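PDB 6AOK: Ceg4 from Legionella pneumophila subsp. pneumophila, which is a HAD-like phosphotyrosine phosphatase, a magnesium-binding bacterial effector that attenuates activation of eukaryotic MAPK pathways. Local coordinates for residues A[177-181]-A[182-186]; A[205-208]-A[209-212]; A[169-172]-A[173-176]; A[94-97]-A[98-102]. All blocks are in the same frame, centred on the assembly; numbering follows the deposited sequence. Where two conformers were deposited one is given.

Interaction 1. Residues A[177-181]-A[182-186]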
ATOM      1  N   ARG A 177     -16.356  -8.070  -0.070  1.00 13.82           N
ATOM      2  CA  ARG A 177     -17.081  -9.180   0.565  1.00 18.02           C
ATOM      3  C   ARG A 177     -16.634  -9.393   2.015  1.00 12.82           C
ATOM      4  O   ARG A 177     -17.460  -9.606   2.916  1.00 13.74           O
ATOM      5  CB  ARG A 177     -16.835 -10.459  -0.254  1.00 20.69           C
ATOM      6  CG  ARG A 177     -17.957 -11.453  -0.271  1.00 29.80           C
ATOM      7  CD  ARG A 177     -18.168 -12.027  -1.708  1.00 31.88           C
ATOM      8  NE  ARG A 177     -16.897 -12.359  -2.362  1.00 33.54           N
ATOM      9  CZ  ARG A 177     -16.616 -12.093  -3.644  1.00 32.14           C
ATOM     10  NH1 ARG A 177     -17.516 -11.493  -4.425  1.00 36.44           N
ATOM     11  NH2 ARG A 177     -15.438 -12.410  -4.151  1.00 25.43           N
ATOM     12  N   ALA A 178     -15.316  -9.361   2.250  1.00 11.97           N
ATOM     13  CA  ALA A 178     -14.758  -9.567   3.580  1.00 15.85           C
ATOM     14  C   ALA A 178     -15.163  -8.443   4.528  1.00 12.50           C
ATOM     15  O   ALA A 178     -15.508  -8.680   5.695  1.00 13.41           O
ATOM     16  CB  ALA A 178     -13.228  -9.677   3.476  1.00 16.64           C
ATOM     17  N   VAL A 179     -15.163  -7.212   4.022  1.00 12.07           N
ATOM     18  CA  VAL A 179     -15.506  -6.067   4.858  1.00 17.55           C
ATOM     19  C   VAL A 179     -16.991  -6.106   5.219  1.00 21.16           C
ATOM     20  O   VAL A 179     -17.359  -5.852   6.364  1.00 14.93           O
ATOM     21  CB  VAL A 179     -15.115  -4.762   4.139  1.00 12.05           C
ATOM     22  CG1 VAL A 179     -15.712  -3.541   4.875  1.00 13.84           C
ATOM     23  CG2 VAL A 179     -13.588  -4.614   4.081  1.00 11.20           C
ATOM     24  N   LYS A 180     -17.867  -6.395   4.245  1.00 14.14           N
ATOM     25  CA  LYS A 180     -19.286  -6.498   4.561  0.50 15.65           C
ATOM     26  C   LYS A 180     -19.557  -7.691   5.472  1.00 16.46           C
ATOM     27  O   LYS A 180     -20.437  -7.626   6.315  1.00 17.93           O
ATOM     28  CB  LYS A 180     -20.116  -6.597   3.284  0.50 18.66           C
ATOM     29  CG  LYS A 180     -20.157  -5.327   2.449  0.50 20.21           C
ATOM     30  CD  LYS A 180     -20.978  -5.588   1.177  0.50 23.00           C
ATOM     31  CE  LYS A 180     -20.961  -4.406   0.247  0.50 24.17           C
ATOM     32  NZ  LYS A 180     -21.687  -3.230   0.803  0.50 25.74           N
ATOM     33  N   GLY A 181     -18.780  -8.760   5.338  1.00 18.10           N
ATOM     34  CA  GLY A 181     -18.941  -9.906   6.235  1.00 18.09           C
ATOM     35  C   GLY A 181     -18.414  -9.667   7.632  1.00 20.37           C
ATOM     36  O   GLY A 181     -18.447 -10.579   8.474  1.00 18.81           O
ATOM     37  N   LYS A 182     -17.880  -8.470   7.884  1.00 16.72           N
ATOM     38  CA  LYS A 182     -17.513  -8.073   9.238  1.00 18.87           C
ATOM     39  C   LYS A 182     -18.401  -6.939   9.759  1.00 20.87           C
ATOM     40  O   LYS A 182     -18.055  -6.268  10.742  1.00 22.45           O
ATOM     41  CB  LYS A 182     -16.038  -7.698   9.292  1.00 16.61           C
ATOM     42  CG  LYS A 182     -15.114  -8.920   9.180  1.00 16.17           C
ATOM     43  CD  LYS A 182     -15.177  -9.796  10.478  1.00 19.22           C
ATOM     44  CE  LYS A 182     -14.673 -11.247  10.250  1.00 20.89           C
ATOM     45  NZ  LYS A 182     -15.744 -12.062   9.539  1.00 21.75           N
ATOM     46  N   GLY A 183     -19.583  -6.760   9.165  1.00 19.41           N
ATOM     47  CA  GLY A 183     -20.580  -5.880   9.730  1.00 21.06           C
ATOM     48  C   GLY A 183     -20.542  -4.442   9.265  1.00 20.73           C
ATOM     49  O   GLY A 183     -21.369  -3.661   9.694  1.00 24.28           O
ATOM     50  N   TYR A 184     -19.634  -4.061   8.388  1.00 20.15           N
ATOM     51  CA  TYR A 184     -19.609  -2.690   7.904  1.00 21.47           C
ATOM     52  C   TYR A 184     -20.626  -2.501   6.788  1.00 27.14           C
ATOM     53  O   TYR A 184     -20.797  -3.378   5.941  1.00 26.00           O
ATOM     54  CB  TYR A 184     -18.202  -2.362   7.383  1.00 17.05           C
ATOM     55  CG  TYR A 184     -17.173  -2.319   8.524  1.00 17.18           C
ATOM     56  CD1 TYR A 184     -17.042  -1.191   9.306  1.00 18.26           C
ATOM     57  CD2 TYR A 184     -16.379  -3.427   8.820  1.00 20.79           C
ATOM     58  CE1 TYR A 184     -16.141  -1.143  10.338  1.00 18.75           C
ATOM     59  CE2 TYR A 184     -15.470  -3.384   9.863  1.00 21.73           C
ATOM     60  CZ  TYR A 184     -15.369  -2.229  10.618  1.00 21.70           C
ATOM     61  OH  TYR A 184     -14.497  -2.157  11.680  1.00 23.28           O
ATOM     62  N   ASN A 185     -21.275  -1.337   6.788  0.64 32.99           N
ATOM     63  CA  ASN A 185     -22.309  -0.979   5.831  0.64 36.40           C
ATOM     64  C   ASN A 185     -21.851   0.182   4.956  0.64 36.42           C
ATOM     65  O   ASN A 185     -20.796   0.793   5.181  0.64 34.62           O
ATOM     66  CB  ASN A 185     -23.620  -0.630   6.545  0.64 40.50           C
ATOM     67  CG  ASN A 185     -23.429   0.344   7.677  0.64 43.29           C
ATOM     68  OD1 ASN A 185     -22.589   1.249   7.608  0.64 43.81           O
ATOM     69  ND2 ASN A 185     -24.219   0.182   8.727  0.64 44.85           N
ATOM     70  N   GLU A 186     -22.692   0.497   3.961  1.00 37.79           N
ATOM     71  CA  GLU A 186     -22.252   1.292   2.819  1.00 36.51           C
ATOM     72  C   GLU A 186     -21.664   2.633   3.220  1.00 31.55           C
ATOM     73  O   GLU A 186     -20.659   3.047   2.662  1.00 31.84           O
ATOM     74  CB  GLU A 186     -23.420   1.486   1.865  1.00 39.70           C
ATOM     75  CG  GLU A 186     -23.087   2.318   0.689  1.00 39.34           C
ATOM     76  CD  GLU A 186     -24.334   2.789  -0.005  1.00 40.65           C
ATOM     77  OE1 GLU A 186     -25.386   3.035   0.692  1.00 39.52           O
ATOM     78  OE2 GLU A 186     -24.219   2.919  -1.243  1.00 41.10           O
TER
HETATM   79  O   HOH W   1     -15.797 -11.325   6.455  1.00 15.17           O
HETATM   80  O   HOH W   2     -22.070  -5.696   6.807  1.00 32.62           O
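The C-terminal end of helix 169-180 unwinds here through a type I beta turn, Lys-180 to Gly-183, in the connection that leads to strand 189-192 of the Rossmann-like HAD core. Two backbone bonds mark the change of course: Lys-182 N donates to Val-179 O (3.1 Å), and Gly-183 N donates to Lys-180 O (3.1 Å), closing the turn. Gly-183 has a positive phi of 91°, a conformation that glycine takes readily. Past the turn, Tyr-184 folds back against the helix, and its CB rests 3.7 Å from Val-179 CG1. The same valine's carbonyl oxygen lies at the edge of the tyrosine ring, in its plane, while Val-162 and Ile-189 of the flanking strands touch both side chains. Lys-182 bends at chi2 (-71°) and again at chi4 (-77°), a curl that carries NZ back to Gly-181 O at 3.3 Å, above the carbonyl plane. Its NZ also reaches Asn-149 of helix 144-153, and a water bridges it to Ala-178 O. A second water donates to Lys-180 O (2.6 Å) and to Tyr-184 O (2.8 Å), joining the last helical turn to the outgoing chain. Carbonyls at this helix end are thus met by turn amides, a lysine ammonium and water, while Val-179 and Tyr-184 pack toward the strands.

Interaction 2. Residues A[205-208]-A[209-212]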
ATOM      1  N   LEU A 205      -6.817  11.792   0.606  1.00 18.95           N
ATOM      2  CA  LEU A 205      -6.108  12.554   1.646  1.00 20.19           C
ATOM      3  C   LEU A 205      -6.992  13.627   2.278  1.00 25.58           C
ATOM      4  O   LEU A 205      -7.028  13.786   3.508  1.00 24.59           O
ATOM      5  CB  LEU A 205      -4.880  13.218   1.032  1.00 21.02           C
ATOM      6  CG  LEU A 205      -4.119  14.182   1.961  1.00 23.76           C
ATOM      7  CD1 LEU A 205      -3.641  13.346   3.089  1.00 22.38           C
ATOM      8  CD2 LEU A 205      -2.953  14.811   1.244  1.00 25.86           C
ATOM      9  N   GLU A 206      -7.654  14.438   1.442  1.00 26.91           N
ATOM     10  CA  GLU A 206      -8.547  15.462   1.964  1.00 29.17           C
ATOM     11  C   GLU A 206      -9.680  14.837   2.767  1.00 29.43           C
ATOM     12  O   GLU A 206     -10.021  15.315   3.854  1.00 25.59           O
ATOM     13  CB  GLU A 206      -9.103  16.293   0.808  1.00 34.80           C
ATOM     14  CG  GLU A 206     -10.454  16.928   1.123  1.00 42.66           C
ATOM     15  CD  GLU A 206     -10.968  17.940   0.075  1.00 48.20           C
ATOM     16  OE1 GLU A 206     -12.171  17.866  -0.265  1.00 50.04           O
ATOM     17  OE2 GLU A 206     -10.182  18.798  -0.396  1.00 51.00           O
ATOM     18  N   ASP A 207     -10.259  13.742   2.263  1.00 24.53           N
ATOM     19  CA  ASP A 207     -11.356  13.114   2.980  1.00 26.02           C
ATOM     20  C   ASP A 207     -10.893  12.512   4.298  1.00 27.34           C
ATOM     21  O   ASP A 207     -11.626  12.578   5.285  1.00 27.60           O
ATOM     22  CB  ASP A 207     -12.016  12.047   2.111  1.00 28.14           C
ATOM     23  CG  ASP A 207     -12.721  12.653   0.908  1.00 32.18           C
ATOM     24  OD1 ASP A 207     -12.895  13.900   0.883  1.00 32.77           O
ATOM     25  OD2 ASP A 207     -13.090  11.884  -0.014  1.00 33.41           O
ATOM     26  N   VAL A 208      -9.662  11.993   4.367  1.00 28.50           N
ATOM     27  CA  VAL A 208      -9.196  11.473   5.647  1.00 27.89           C
ATOM     28  C   VAL A 208      -8.860  12.604   6.604  1.00 29.60           C
ATOM     29  O   VAL A 208      -9.230  12.547   7.778  1.00 32.72           O
ATOM     30  CB  VAL A 208      -8.025  10.499   5.439  1.00 29.08           C
ATOM     31  CG1 VAL A 208      -7.402  10.124   6.771  1.00 31.03           C
ATOM     32  CG2 VAL A 208      -8.541   9.292   4.857  1.00 23.93           C
ATOM     33  N   ARG A 209      -8.222  13.684   6.123  1.00 27.58           N
ATOM     34  CA  ARG A 209      -7.944  14.809   6.993  1.00 31.48           C
ATOM     35  C   ARG A 209      -9.212  15.517   7.461  1.00 33.41           C
ATOM     36  O   ARG A 209      -9.207  16.151   8.521  1.00 33.50           O
ATOM     37  CB  ARG A 209      -7.030  15.810   6.298  1.00 33.89           C
ATOM     38  CG  ARG A 209      -5.609  15.569   6.600  1.00 36.98           C
ATOM     39  CD  ARG A 209      -4.723  16.114   5.544  1.00 40.26           C
ATOM     40  NE  ARG A 209      -4.764  17.555   5.499  1.00 48.34           N
ATOM     41  CZ  ARG A 209      -3.926  18.294   4.781  1.00 53.78           C
ATOM     42  NH1 ARG A 209      -2.988  17.702   4.040  1.00 53.08           N
ATOM     43  NH2 ARG A 209      -4.024  19.627   4.807  1.00 57.88           N
ATOM     44  N   GLU A 210     -10.285  15.456   6.693  1.00 32.15           N
ATOM     45  CA  GLU A 210     -11.517  16.073   7.163  1.00 36.42           C
ATOM     46  C   GLU A 210     -11.995  15.433   8.469  1.00 36.41           C
ATOM     47  O   GLU A 210     -12.584  16.124   9.312  1.00 32.82           O
ATOM     48  CB  GLU A 210     -12.585  15.969   6.073  1.00 39.76           C
ATOM     49  CG  GLU A 210     -13.906  16.605   6.386  1.00 49.58           C
ATOM     50  CD  GLU A 210     -14.966  16.309   5.315  1.00 54.11           C
ATOM     51  OE1 GLU A 210     -14.631  15.626   4.312  1.00 52.01           O
ATOM     52  OE2 GLU A 210     -16.128  16.781   5.476  1.00 57.89           O
HETATM   53  N   MSE A 211     -11.708  14.144   8.688  1.00 34.48           N
HETATM   54  CA  MSE A 211     -12.160  13.449   9.900  0.50 37.50           C
HETATM   55  C   MSE A 211     -11.375  13.766  11.174  1.00 39.54           C
HETATM   56  O   MSE A 211     -11.855  13.540  12.279  1.00 41.67           O
HETATM   57  CB  MSE A 211     -12.131  11.946   9.665  0.50 36.13           C
HETATM   58  CG  MSE A 211     -13.158  11.499   8.672  0.50 36.77           C
HETATM   59 SE   MSE A 211     -13.058   9.579   8.388  0.50 35.18          SE
HETATM   60  CE  MSE A 211     -13.341   9.025  10.233  0.50 36.60           C
ATOM     61  N   PHE A 212     -10.174  14.292  11.024  1.00 39.29           N
ATOM     62  CA  PHE A 212      -9.365  14.530  12.197  1.00 43.56           C
ATOM     63  C   PHE A 212      -9.108  16.021  12.395  1.00 50.21           C
ATOM     64  O   PHE A 212      -8.807  16.736  11.430  1.00 49.68           O
ATOM     65  CB  PHE A 212      -8.042  13.738  12.074  1.00 39.70           C
ATOM     66  CG  PHE A 212      -8.262  12.232  12.010  1.00 34.67           C
ATOM     67  CD1 PHE A 212      -8.455  11.494  13.180  1.00 35.15           C
ATOM     68  CD2 PHE A 212      -8.327  11.567  10.788  1.00 30.49           C
ATOM     69  CE1 PHE A 212      -8.681  10.108  13.117  1.00 33.58           C
ATOM     70  CE2 PHE A 212      -8.568  10.188  10.712  1.00 29.99           C
ATOM     71  CZ  PHE A 212      -8.731   9.450  11.879  1.00 29.90           C
TER
HETATM   72  O   HOH W   3     -14.257  12.595   5.350  1.00 37.78           O
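Leu-205 and Arg-209 meet one turn apart near the end of helix 201-211, where their side-chain carbons make an apolar contact: Leu-205 CD1 lies 3.9 Å from Arg-209 CD. The arginine bends at chi3 (67°), and the guanidinium end lies obliquely alongside the leucine, its NH1 4.0 Å from Leu-205 CD2. A second apolar pair, Val-208 and Phe-212, runs side by side, with CG1 of the valine 4.1 Å from CE2 of the ring. The ring also turns an edge to Val-208 O, which lies near its plane.

Among the backbone bonds, Arg-209 N to Leu-205 O and Glu-210 N to Glu-206 O keep the helical i to i+4 pattern. Met-211 N instead donates to Val-208 O (3.1 Å), from above the carbonyl plane, an i to i+3 bond near the C-terminal end of the helix.

Two like charges lie near each other without touching: Asp-207 OD1 stands 4.2 Å from Glu-210 OE1, probably a mildly unfavourable pairing. A water donates to that glutamate oxygen and to Asp-207 O (2.6 Å).

Around this helix end, Leu-205 and Arg-209 face Glu-99 of helix 91-100, Val-208 lies on Tyr-163 of strand 161-165, and selenomethionine Met-211 and Phe-212 reach Val-13 of strand 13-17.

Interaction 3. Residues A[169-172]-A[173-176]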
ATOM      1  N   PRO A 169     -10.795  -5.859 -10.505  1.00 17.01           N
ATOM      2  CA  PRO A 169     -12.194  -6.058 -10.031  1.00 16.91           C
ATOM      3  C   PRO A 169     -12.401  -7.297  -9.165  1.00 16.27           C
ATOM      4  O   PRO A 169     -13.154  -7.251  -8.181  1.00 15.03           O
ATOM      5  CB  PRO A 169     -12.981  -6.167 -11.344  1.00 18.94           C
ATOM      6  CG  PRO A 169     -12.153  -5.440 -12.335  1.00 21.78           C
ATOM      7  CD  PRO A 169     -10.704  -5.681 -11.954  1.00 19.06           C
ATOM      8  N   THR A 170     -11.781  -8.429  -9.529  1.00 15.16           N
ATOM      9  CA  THR A 170     -11.945  -9.653  -8.740  1.00 17.11           C
ATOM     10  C   THR A 170     -11.408  -9.476  -7.326  1.00 15.56           C
ATOM     11  O   THR A 170     -12.036  -9.892  -6.325  1.00 15.54           O
ATOM     12  CB  THR A 170     -11.222 -10.822  -9.441  1.00 19.91           C
ATOM     13  OG1 THR A 170     -11.834 -11.066 -10.706  1.00 26.37           O
ATOM     14  CG2 THR A 170     -11.333 -12.082  -8.629  1.00 22.97           C
ATOM     15  N   ASP A 171     -10.226  -8.893  -7.209  1.00 12.66           N
ATOM     16  CA  ASP A 171      -9.627  -8.729  -5.887  1.00 12.12           C
ATOM     17  C   ASP A 171     -10.367  -7.670  -5.071  1.00 10.94           C
ATOM     18  O   ASP A 171     -10.605  -7.857  -3.865  1.00 10.33           O
ATOM     19  CB  ASP A 171      -8.144  -8.400  -6.022  1.00 16.97           C
ATOM     20  CG  ASP A 171      -7.328  -9.593  -6.568  1.00 24.42           C
ATOM     21  OD1 ASP A 171      -7.387 -10.682  -5.982  1.00 25.87           O
ATOM     22  OD2 ASP A 171      -6.623  -9.431  -7.578  1.00 28.45           O
ATOM     23  N   TYR A 172     -10.801  -6.584  -5.723  1.00 11.12           N
ATOM     24  CA  TYR A 172     -11.655  -5.604  -5.053  1.00 10.85           C
ATOM     25  C   TYR A 172     -12.888  -6.278  -4.450  1.00 11.06           C
ATOM     26  O   TYR A 172     -13.212  -6.099  -3.258  1.00 10.66           O
ATOM     27  CB  TYR A 172     -12.088  -4.528  -6.065  1.00 11.62           C
ATOM     28  CG  TYR A 172     -13.040  -3.519  -5.448  1.00 14.00           C
ATOM     29  CD1 TYR A 172     -12.561  -2.387  -4.805  1.00 13.40           C
ATOM     30  CD2 TYR A 172     -14.401  -3.719  -5.481  1.00 14.81           C
ATOM     31  CE1 TYR A 172     -13.423  -1.483  -4.240  1.00 13.25           C
ATOM     32  CE2 TYR A 172     -15.270  -2.813  -4.938  1.00 15.49           C
ATOM     33  CZ  TYR A 172     -14.764  -1.685  -4.326  1.00 16.20           C
ATOM     34  OH  TYR A 172     -15.641  -0.788  -3.748  1.00 18.19           O
ATOM     35  N   ALA A 173     -13.534  -7.113  -5.246  1.00 11.94           N
ATOM     36  CA  ALA A 173     -14.798  -7.730  -4.870  1.00 15.35           C
ATOM     37  C   ALA A 173     -14.624  -8.633  -3.658  1.00 14.43           C
ATOM     38  O   ALA A 173     -15.500  -8.675  -2.791  1.00 12.23           O
ATOM     39  CB  ALA A 173     -15.366  -8.517  -6.062  1.00 15.96           C
ATOM     40  N   GLU A 174     -13.508  -9.373  -3.604  1.00 11.60           N
ATOM     41  CA  GLU A 174     -13.133 -10.159  -2.423  1.00 12.01           C
ATOM     42  C   GLU A 174     -12.954  -9.314  -1.174  1.00 12.15           C
ATOM     43  O   GLU A 174     -13.426  -9.684  -0.104  1.00 12.84           O
ATOM     44  CB  GLU A 174     -11.821 -10.911  -2.675  1.00 12.21           C
ATOM     45  CG  GLU A 174     -11.947 -12.064  -3.692  1.00 14.12           C
ATOM     46  CD  GLU A 174     -10.606 -12.779  -3.833  1.00 17.27           C
ATOM     47  OE1 GLU A 174      -9.769 -12.745  -2.895  1.00 15.74           O
ATOM     48  OE2 GLU A 174     -10.410 -13.408  -4.880  1.00 18.66           O
HETATM   49  N   MSE A 175     -12.227  -8.220  -1.263  1.00 10.08           N
HETATM   50  CA  MSE A 175     -12.053  -7.412  -0.096  1.00 11.08           C
HETATM   51  C   MSE A 175     -13.362  -6.818   0.367  1.00 11.92           C
HETATM   52  O   MSE A 175     -13.648  -6.799   1.514  1.00 11.65           O
HETATM   53  CB  MSE A 175     -11.037  -6.317  -0.322  1.00 13.40           C
HETATM   54  CG  MSE A 175      -9.690  -6.867  -0.754  1.00 12.59           C
HETATM   55 SE   MSE A 175      -8.182  -5.656  -0.374  0.57 14.54          SE
HETATM   56  CE  MSE A 175      -8.451  -4.617  -2.032  1.00 17.16           C
ATOM     57  N   LEU A 176     -14.152  -6.367  -0.575  1.00 11.60           N
ATOM     58  CA  LEU A 176     -15.459  -5.793  -0.223  1.00 12.38           C
ATOM     59  C   LEU A 176     -16.362  -6.828   0.448  1.00 13.30           C
ATOM     60  O   LEU A 176     -17.065  -6.517   1.416  1.00 12.63           O
ATOM     61  CB  LEU A 176     -16.117  -5.250  -1.483  1.00 14.23           C
ATOM     62  CG  LEU A 176     -17.457  -4.592  -1.234  1.00 16.45           C
ATOM     63  CD1 LEU A 176     -17.309  -3.287  -0.386  1.00 13.37           C
ATOM     64  CD2 LEU A 176     -18.128  -4.310  -2.599  1.00 16.92           C
TER
HETATM   65  O   HOH W   4      -7.349 -12.769  -4.174  1.00 18.63           O
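Asp-171 OD1 and Glu-174 OE1 share a water, which stands 2.8 Å from the aspartate oxygen and 2.7 Å from the glutamate oxygen and donates toward each, though other acceptors nearby compete for its protons. The two like-charged groups probably repel somewhat, with Asp-171 OD1 4.2 Å from Glu-174 OE2; the water lies between their oxygens. Both have further partners: Asp-171 OD2 forms a salt bridge with Lys-113 and a hydrogen bond with Ser-168, and Glu-174 OE1 accepts from the backbone N of Phe-145. Glu-174 runs extended beyond CG, which sits 3.4 Å from Thr-170 O, and its carboxylate ends near the threonine methyl.

On another side of the helix Tyr-172 and Leu-176 pack one turn apart. The tyrosine's CG is anti to its own nitrogen (chi1 177°), a torsion that directs the ring away from the helix, where its CE2 passes 4.0 Å from Leu-176 CD2; both side chains touch Ile-164 of strand 161-165. Beneath them the backbone bonds are regular, Leu-176 N to Tyr-172 O being 2.9 Å and nearly straight (167°).

Selenomethionine Met-175 lies near the magnesium ligand Asp-18, the two side chains about 5 Å apart. This is the first part of the helix in a beta-alpha-beta crossover of the HAD fold, following directly on the loop that supplies magnesium ligand Asp-167.

Interaction 4. Residues A[94-97]-A[98-102]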
ATOM      1  N   VAL A  94       2.256   9.502  -2.449  1.00 17.93           N
ATOM      2  CA  VAL A  94       3.275   9.770  -1.429  1.00 17.31           C
ATOM      3  C   VAL A  94       2.721  10.675  -0.335  1.00 16.55           C
ATOM      4  O   VAL A  94       2.887  10.403   0.856  1.00 15.67           O
ATOM      5  CB  VAL A  94       4.524  10.381  -2.082  1.00 19.10           C
ATOM      6  CG1 VAL A  94       5.431  11.011  -1.017  1.00 19.06           C
ATOM      7  CG2 VAL A  94       5.274   9.314  -2.873  1.00 13.41           C
ATOM      8  N   ALA A  95       2.055  11.775  -0.716  1.00 18.52           N
ATOM      9  CA  ALA A  95       1.525  12.682   0.301  1.00 19.33           C
ATOM     10  C   ALA A  95       0.450  11.998   1.155  1.00 19.14           C
ATOM     11  O   ALA A  95       0.356  12.237   2.373  1.00 18.08           O
ATOM     12  CB  ALA A  95       0.967  13.954  -0.354  1.00 20.23           C
ATOM     13  N   PHE A  96      -0.399  11.186   0.533  1.00 15.70           N
ATOM     14  CA  PHE A  96      -1.409  10.450   1.286  1.00 15.33           C
ATOM     15  C   PHE A  96      -0.786   9.553   2.355  1.00 16.29           C
ATOM     16  O   PHE A  96      -1.192   9.595   3.532  1.00 16.14           O
ATOM     17  CB  PHE A  96      -2.239   9.589   0.346  1.00 15.70           C
ATOM     18  CG  PHE A  96      -3.289   8.766   1.045  1.00 14.38           C
ATOM     19  CD1 PHE A  96      -4.533   9.294   1.338  1.00 15.61           C
ATOM     20  CD2 PHE A  96      -3.028   7.436   1.394  1.00 16.49           C
ATOM     21  CE1 PHE A  96      -5.508   8.486   1.956  1.00 20.51           C
ATOM     22  CE2 PHE A  96      -3.955   6.678   2.023  1.00 17.09           C
ATOM     23  CZ  PHE A  96      -5.207   7.189   2.294  1.00 18.15           C
ATOM     24  N   PHE A  97       0.201   8.730   1.963  1.00 14.74           N
ATOM     25  CA  PHE A  97       0.834   7.834   2.928  1.00 14.21           C
ATOM     26  C   PHE A  97       1.639   8.561   3.991  1.00 14.64           C
ATOM     27  O   PHE A  97       1.673   8.102   5.135  1.00 14.90           O
ATOM     28  CB  PHE A  97       1.672   6.788   2.182  1.00 13.83           C
ATOM     29  CG  PHE A  97       0.795   5.771   1.563  1.00 16.87           C
ATOM     30  CD1 PHE A  97       0.164   4.833   2.367  1.00 17.34           C
ATOM     31  CD2 PHE A  97       0.463   5.828   0.226  1.00 18.38           C
ATOM     32  CE1 PHE A  97      -0.734   3.922   1.831  1.00 17.73           C
ATOM     33  CE2 PHE A  97      -0.456   4.915  -0.335  1.00 19.81           C
ATOM     34  CZ  PHE A  97      -1.058   3.961   0.486  1.00 19.92           C
ATOM     35  N   HIS A  98       2.271   9.701   3.680  1.00 14.85           N
ATOM     36  CA  HIS A  98       2.872  10.456   4.770  1.00 19.28           C
ATOM     37  C   HIS A  98       1.807  10.872   5.774  1.00 22.62           C
ATOM     38  O   HIS A  98       2.038  10.845   6.982  1.00 23.65           O
ATOM     39  CB  HIS A  98       3.617  11.707   4.265  1.00 21.11           C
ATOM     40  CG  HIS A  98       4.998  11.427   3.738  1.00 20.73           C
ATOM     41  ND1 HIS A  98       5.952  10.730   4.458  1.00 22.00           N
ATOM     42  CD2 HIS A  98       5.572  11.727   2.544  1.00 21.25           C
ATOM     43  CE1 HIS A  98       7.058  10.624   3.736  1.00 22.13           C
ATOM     44  NE2 HIS A  98       6.862  11.246   2.580  1.00 22.54           N
ATOM     45  N   GLU A  99       0.634  11.258   5.304  1.00 18.56           N
ATOM     46  CA  GLU A  99      -0.401  11.639   6.258  1.00 25.18           C
ATOM     47  C   GLU A  99      -0.887  10.430   7.074  1.00 23.32           C
ATOM     48  O   GLU A  99      -0.999  10.493   8.306  1.00 23.99           O
ATOM     49  CB  GLU A  99      -1.564  12.277   5.523  1.00 30.67           C
ATOM     50  CG  GLU A  99      -2.691  12.588   6.436  1.00 37.78           C
ATOM     51  CD  GLU A  99      -2.402  13.811   7.271  1.00 45.09           C
ATOM     52  OE1 GLU A  99      -1.654  14.719   6.819  1.00 47.58           O
ATOM     53  OE2 GLU A  99      -2.927  13.861   8.393  1.00 49.35           O
ATOM     54  N   VAL A 100      -1.184   9.317   6.414  1.00 19.46           N
ATOM     55  CA  VAL A 100      -1.853   8.278   7.183  1.00 22.87           C
ATOM     56  C   VAL A 100      -0.873   7.460   8.020  1.00 22.43           C
ATOM     57  O   VAL A 100      -1.275   6.866   9.034  1.00 22.82           O
ATOM     58  CB  VAL A 100      -2.695   7.360   6.279  1.00 19.10           C
ATOM     59  CG1 VAL A 100      -3.883   8.157   5.662  1.00 20.40           C
ATOM     60  CG2 VAL A 100      -1.844   6.681   5.189  1.00 16.27           C
ATOM     61  N   LEU A 101       0.398   7.394   7.624  1.00 18.39           N
ATOM     62  CA  LEU A 101       1.332   6.612   8.414  1.00 22.10           C
ATOM     63  C   LEU A 101       1.839   7.380   9.615  1.00 28.20           C
ATOM     64  O   LEU A 101       2.601   6.816  10.394  1.00 32.55           O
ATOM     65  CB  LEU A 101       2.524   6.173   7.579  1.00 18.51           C
ATOM     66  CG  LEU A 101       2.172   5.191   6.476  1.00 17.22           C
ATOM     67  CD1 LEU A 101       3.389   4.888   5.510  1.00 15.35           C
ATOM     68  CD2 LEU A 101       1.602   3.880   7.106  1.00 16.13           C
ATOM     69  N   LYS A 102       1.478   8.660   9.767  1.00 29.09           N
ATOM     70  CA  LYS A 102       1.771   9.385  10.991  1.00 31.28           C
ATOM     71  C   LYS A 102       0.557   9.509  11.892  1.00 31.40           C
ATOM     72  O   LYS A 102       0.649  10.107  12.963  1.00 33.22           O
ATOM     73  CB  LYS A 102       2.317  10.770  10.663  1.00 37.27           C
ATOM     74  CG  LYS A 102       3.576  10.729   9.758  1.00 43.01           C
ATOM     75  CD  LYS A 102       3.780  12.033   8.932  1.00 47.35           C
ATOM     76  CE  LYS A 102       5.206  12.197   8.414  1.00 48.57           C
ATOM     77  NZ  LYS A 102       5.985  13.118   9.294  1.00 51.31           N
TER
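Four consecutive i to i+4 bonds, from His-98 N to Val-94 O through Leu-101 N to Phe-97 O, run along helix 91-100. This alpha helix packs against strand 106-111 of the parallel sheet in the HAD-type core. Phe-96 and Val-100 make a CH-pi contact: Val-100 CG1 stands over one face of the Phe-96 ring, 4.0 Å from its centroid and 21° off the normal. Phe-96 CG lies opposite its own backbone nitrogen (chi1 179°), a torsion that sends the ring outward from the helix, and Val-100, one turn on, brings CG1 over its face. The other methyl, CG2, sits between the two phenylalanine rings and touches both, 3.8 Å from Phe-96 CE2 and 3.9 Å from Phe-97 CD1. Phe-96 CD2 in turn lies above the centre of the Phe-97 ring, and Trp-201 meets both phenylalanines. Phe-97 also touches Val-108 of the strand, with Phe-123 edge-to-face beside it. Further round, Val-94 and His-98 lie side by side, CG1 of the valine 3.6 Å from CD2 of the imidazole. Phe-128 stacks on that ring, whose ND1 is hydrogen-bonded to Glu-132. Leu-101 lies against Phe-97, its CD1 4.2 Å from Phe-97 CB.

Followed from the N terminus, the contacts come in series as interactions 4, 3, 1 and 2. Each is local, so none closes a long loop, and none nests within or crosses another. Interaction 4 lies in the C-terminal half of helix 91-100, ahead of strand 106-111. Interactions 3 and 1 adjoin on helix 169-180, the first at its start near the magnesium site and the second where it ends before strand 189-192. Interaction 2 lies near the end of helix 201-211. That helix packs on helix 91-100: Leu-205 CD1 meets Glu-99 CB at 3.4 Å, joining interactions 2 and 4, whereas interactions 3 and 4 lie on opposite sides of the chain's centre, about 24 Å apart between centres.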